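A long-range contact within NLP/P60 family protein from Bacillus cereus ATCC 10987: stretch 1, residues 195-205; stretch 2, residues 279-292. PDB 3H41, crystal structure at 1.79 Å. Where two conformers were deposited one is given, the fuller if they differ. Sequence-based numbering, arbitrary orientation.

Stretch 1 195-205: TGKMFLGLPYI
Stretch 2, residues 279-292: MIHSPRAERSVEII

Stretch 1 begins in a helix that started earlier in the chain; T195 to K197 are helical. A type I turn from K197 to L200 follows, then a type II turn from F199 to L202. G201 has phi/psi of 92/-3, where a CB would jam against the preceding carbonyl O, so glycine suits this position. From L202 to I205 the chain is extended. Stretch 2 holds two strand segments, 279-281 and 290-292, which pair with each other: M279 with I292 and H281 with E290 exchange backbone hydrogen bonds. Between them lies a loop with a type I turn from R284 to R287, closed by R287 N to R284 O at 2.9 Å.

The stretches run in opposite directions where they meet. L200 CA lies 4.7 Å from V289 CA, P203 CA 4.0 Å from S288 CA, and Y204 CA 5.0 Å from A285 CA. P203 and S288 form a single beta bridge. Three backbone hydrogen bonds fix the register. G201 N donates to V289 O at 2.8 Å, V289 N to L202 O at 2.9 Å, and Y204 N to R287 O at 3.1 Å. All are near linear, at 159° or more.

V289 (chi1 t) points toward stretch 1 and is buried there. Its CG2 lies 4.1 Å from F199 CB and 4.2 Å from L202 CB; a compact branched side chain fits this space. L200 (m, t) starts sideways, but its end comes nearer: CD2 is 4.0 Å from I291 CG1, 4.1 Å from I280 CD1 and 4.2 Å from V289 CG1. I280 (t, t) reaches G196, with I280 CD1 3.5 Å from G196 C. An ideal CB on G196 would be a tight 3.3 Å from I280 CD1, so glycine leaves room for the isoleucine.

Y204 (chi1 t, chi2 -80°) points toward stretch 2 and has the largest area covered by it. A285 N and R284 C lie over one face of the ring, with A285 N 3.3 Å from Y204 CD1. S282 O is at the ring edge, 3.3 Å from Y204 CD2. The small side chain of A285 packs alongside, its CB 4.1 Å from Y204 CD1. Y204 OH is hydrogen-bonded elsewhere in the structure.

Water 1 joins G201 O (2.6 Å) and S288 OG (2.9 Å; chi1 m). Water 2 sits between the stretches, 3.0 Å from L202 O and 2.9 Å from S282 OG. Water 3 donates to Y204 O at 2.8 Å and A285 O at 2.7 Å.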

# COMPACT_ATOMS: atom_id res chain seq x y z
N THR A 195 13.53 -1.65 4.75
CA THR A 195 12.26 -2.00 4.12
C THR A 195 12.12 -1.36 2.75
O THR A 195 11.88 -2.03 1.76
CB THR A 195 11.05 -1.67 5.03
OG1 THR A 195 11.07 -2.53 6.18
CG2 THR A 195 9.72 -1.87 4.26
N GLY A 196 12.32 -0.05 2.68
CA GLY A 196 12.27 0.67 1.41
C GLY A 196 13.23 0.14 0.39
O GLY A 196 12.85 -0.02 -0.78
N LYS A 197 14.46 -0.13 0.82
CA LYS A 197 15.49 -0.69 -0.08
C LYS A 197 15.12 -1.98 -0.75
O LYS A 197 15.60 -2.23 -1.88
CB LYS A 197 16.86 -0.82 0.61
CG LYS A 197 17.53 0.52 0.95
CD LYS A 197 18.84 0.31 1.71
CE LYS A 197 19.64 1.60 1.91
NZ LYS A 197 20.94 1.35 2.66
N MSE A 198 14.27 -2.80 -0.12
CA MSE A 198 13.83 -4.03 -0.76
C MSE A 198 13.15 -3.78 -2.09
O MSE A 198 13.15 -4.66 -2.96
CB MSE A 198 12.87 -4.83 0.14
CG MSE A 198 13.47 -5.24 1.51
SE MSE A 198 12.29 -6.64 2.26
CE MSE A 198 10.62 -5.77 2.10
N PHE A 199 12.57 -2.59 -2.26
CA PHE A 199 11.77 -2.28 -3.44
C PHE A 199 12.52 -1.52 -4.53
O PHE A 199 11.90 -1.14 -5.49
CB PHE A 199 10.54 -1.47 -3.04
CG PHE A 199 9.61 -2.21 -2.09
CD1 PHE A 199 8.69 -3.10 -2.57
CD2 PHE A 199 9.68 -2.00 -0.75
CE1 PHE A 199 7.82 -3.77 -1.73
CE2 PHE A 199 8.83 -2.70 0.14
CZ PHE A 199 7.89 -3.55 -0.36
N LEU A 200 13.82 -1.26 -4.35
CA LEU A 200 14.60 -0.51 -5.33
C LEU A 200 14.38 -1.12 -6.74
O LEU A 200 14.46 -2.34 -6.93
CB LEU A 200 16.10 -0.44 -4.93
CG LEU A 200 16.49 0.45 -3.76
CD1 LEU A 200 17.93 0.12 -3.24
CD2 LEU A 200 16.36 1.96 -4.14
N GLY A 201 14.01 -0.28 -7.70
CA GLY A 201 13.71 -0.77 -9.08
C GLY A 201 12.27 -1.12 -9.38
O GLY A 201 11.96 -1.48 -10.52
N LEU A 202 11.39 -1.04 -8.39
CA LEU A 202 9.98 -1.30 -8.61
C LEU A 202 9.32 -0.11 -9.31
O LEU A 202 9.31 1.00 -8.75
CB LEU A 202 9.25 -1.61 -7.29
CG LEU A 202 7.72 -1.86 -7.36
CD1 LEU A 202 7.26 -3.15 -8.12
CD2 LEU A 202 7.12 -1.82 -5.89
N PRO A 203 8.79 -0.31 -10.52
CA PRO A 203 8.16 0.81 -11.22
C PRO A 203 6.98 1.43 -10.51
O PRO A 203 6.15 0.73 -9.91
CB PRO A 203 7.74 0.19 -12.56
CG PRO A 203 8.68 -0.92 -12.72
CD PRO A 203 8.73 -1.51 -11.37
N TYR A 204 6.95 2.75 -10.57
CA TYR A 204 5.88 3.57 -10.03
C TYR A 204 4.54 3.32 -10.69
O TYR A 204 4.49 3.05 -11.87
CB TYR A 204 6.28 5.03 -10.23
CG TYR A 204 5.34 6.12 -9.75
CD1 TYR A 204 4.22 6.49 -10.50
CD2 TYR A 204 5.63 6.84 -8.60
CE1 TYR A 204 3.37 7.52 -10.05
CE2 TYR A 204 4.82 7.88 -8.18
CZ TYR A 204 3.70 8.21 -8.90
OH TYR A 204 2.95 9.27 -8.45
N ILE A 205 3.46 3.41 -9.92
CA ILE A 205 2.13 3.53 -10.51
C ILE A 205 1.32 4.49 -9.61
O ILE A 205 1.41 4.44 -8.40
CB ILE A 205 1.46 2.14 -10.71
CG1 ILE A 205 0.25 2.19 -11.70
CG2 ILE A 205 1.05 1.52 -9.39
CD1 ILE A 205 0.65 2.48 -13.14
N MSE A 279 17.82 10.45 -0.02
CA MSE A 279 16.43 10.10 0.29
C MSE A 279 16.00 8.95 -0.60
O MSE A 279 16.58 8.71 -1.65
CB MSE A 279 15.48 11.28 0.13
CG MSE A 279 15.42 11.81 -1.27
SE MSE A 279 14.54 13.52 -1.31
CE MSE A 279 14.29 13.41 -3.14
N ILE A 280 15.00 8.21 -0.14
CA ILE A 280 14.45 7.13 -0.90
C ILE A 280 12.98 7.46 -1.17
O ILE A 280 12.34 8.05 -0.32
CB ILE A 280 14.63 5.76 -0.16
CG1 ILE A 280 14.29 4.60 -1.08
CG2 ILE A 280 13.84 5.73 1.17
CD1 ILE A 280 14.79 3.18 -0.55
N HIS A 281 12.51 7.14 -2.39
CA HIS A 281 11.14 7.41 -2.79
C HIS A 281 10.70 6.59 -3.97
O HIS A 281 11.51 5.96 -4.68
CB HIS A 281 10.95 8.94 -3.07
CG HIS A 281 11.76 9.49 -4.21
ND1 HIS A 281 11.68 10.83 -4.59
CD2 HIS A 281 12.66 8.92 -5.04
CE1 HIS A 281 12.49 11.03 -5.62
NE2 HIS A 281 13.11 9.90 -5.90
N SER A 282 9.38 6.53 -4.17
CA SER A 282 8.79 6.10 -5.44
C SER A 282 8.34 7.33 -6.23
O SER A 282 7.30 7.92 -5.91
CB SER A 282 7.62 5.15 -5.19
OG SER A 282 7.24 4.62 -6.43
N PRO A 283 9.10 7.75 -7.26
CA PRO A 283 9.01 9.21 -7.55
C PRO A 283 8.01 9.68 -8.58
O PRO A 283 7.34 10.69 -8.36
CB PRO A 283 10.43 9.54 -8.01
CG PRO A 283 10.90 8.31 -8.64
CD PRO A 283 10.30 7.15 -7.88
N ARG A 284 7.91 8.98 -9.71
CA ARG A 284 7.04 9.37 -10.82
C ARG A 284 6.98 8.21 -11.81
O ARG A 284 7.83 7.32 -11.78
CB ARG A 284 7.57 10.64 -11.51
CG ARG A 284 8.99 10.48 -12.10
CD ARG A 284 9.47 11.70 -12.91
NE ARG A 284 9.20 12.95 -12.20
CZ ARG A 284 8.81 14.09 -12.77
NH1 ARG A 284 8.62 14.19 -14.10
NH2 ARG A 284 8.60 15.15 -12.00
N ALA A 285 5.99 8.22 -12.70
CA ALA A 285 5.77 7.10 -13.61
C ALA A 285 6.96 6.75 -14.51
O ALA A 285 7.09 5.62 -14.94
CB ALA A 285 4.54 7.34 -14.46
N GLU A 286 7.80 7.74 -14.80
CA GLU A 286 8.93 7.52 -15.67
C GLU A 286 9.97 6.66 -14.96
O GLU A 286 10.90 6.19 -15.60
CB GLU A 286 9.57 8.85 -16.09
CG GLU A 286 8.77 9.69 -17.07
CD GLU A 286 7.68 10.55 -16.44
OE1 GLU A 286 7.38 10.45 -15.22
OE2 GLU A 286 7.07 11.32 -17.20
N ARG A 287 9.84 6.48 -13.65
CA ARG A 287 10.90 5.89 -12.87
C ARG A 287 10.42 4.80 -11.90
O ARG A 287 9.28 4.29 -12.02
CB ARG A 287 11.67 7.02 -12.18
CG ARG A 287 12.28 8.02 -13.23
CD ARG A 287 13.70 8.42 -12.94
NE ARG A 287 13.80 9.20 -11.72
CZ ARG A 287 13.50 10.49 -11.58
NH1 ARG A 287 13.04 11.20 -12.61
NH2 ARG A 287 13.66 11.07 -10.39
N SER A 288 11.33 4.38 -11.03
CA SER A 288 11.10 3.30 -10.09
C SER A 288 11.59 3.73 -8.73
O SER A 288 12.27 4.76 -8.60
CB SER A 288 11.90 2.07 -10.50
OG SER A 288 11.50 1.64 -11.78
N VAL A 289 11.28 2.93 -7.72
CA VAL A 289 11.81 3.17 -6.39
C VAL A 289 13.34 3.34 -6.50
O VAL A 289 14.06 2.49 -7.05
CB VAL A 289 11.45 2.06 -5.39
CG1 VAL A 289 12.17 2.31 -4.06
CG2 VAL A 289 9.92 2.00 -5.18
N GLU A 290 13.81 4.44 -5.93
CA GLU A 290 15.18 4.87 -6.13
C GLU A 290 15.69 5.70 -4.96
O GLU A 290 14.91 6.28 -4.19
CB GLU A 290 15.26 5.75 -7.37
CG GLU A 290 14.59 7.12 -7.18
CD GLU A 290 14.61 8.03 -8.44
OE1 GLU A 290 14.84 7.51 -9.55
OE2 GLU A 290 14.38 9.26 -8.29
N ILE A 291 17.02 5.82 -4.90
CA ILE A 291 17.68 6.67 -3.93
C ILE A 291 18.37 7.82 -4.67
O ILE A 291 19.15 7.59 -5.59
CB ILE A 291 18.72 5.85 -3.12
CG1 ILE A 291 18.02 4.92 -2.10
CG2 ILE A 291 19.72 6.75 -2.44
CD1 ILE A 291 18.91 3.85 -1.50
N ILE A 292 18.10 9.05 -4.26
CA ILE A 292 18.71 10.25 -4.86
C ILE A 292 19.08 11.29 -3.80
O ILE A 292 18.60 11.24 -2.66
CB ILE A 292 17.81 10.93 -5.96
CG1 ILE A 292 16.49 11.43 -5.39
CG2 ILE A 292 17.58 10.02 -7.16
CD1 ILE A 292 15.72 12.32 -6.38
O HOH W 1 13.05 -0.66 -12.77
O HOH W 2 7.01 1.79 -6.95
O HOH W 3 6.31 3.16 -14.00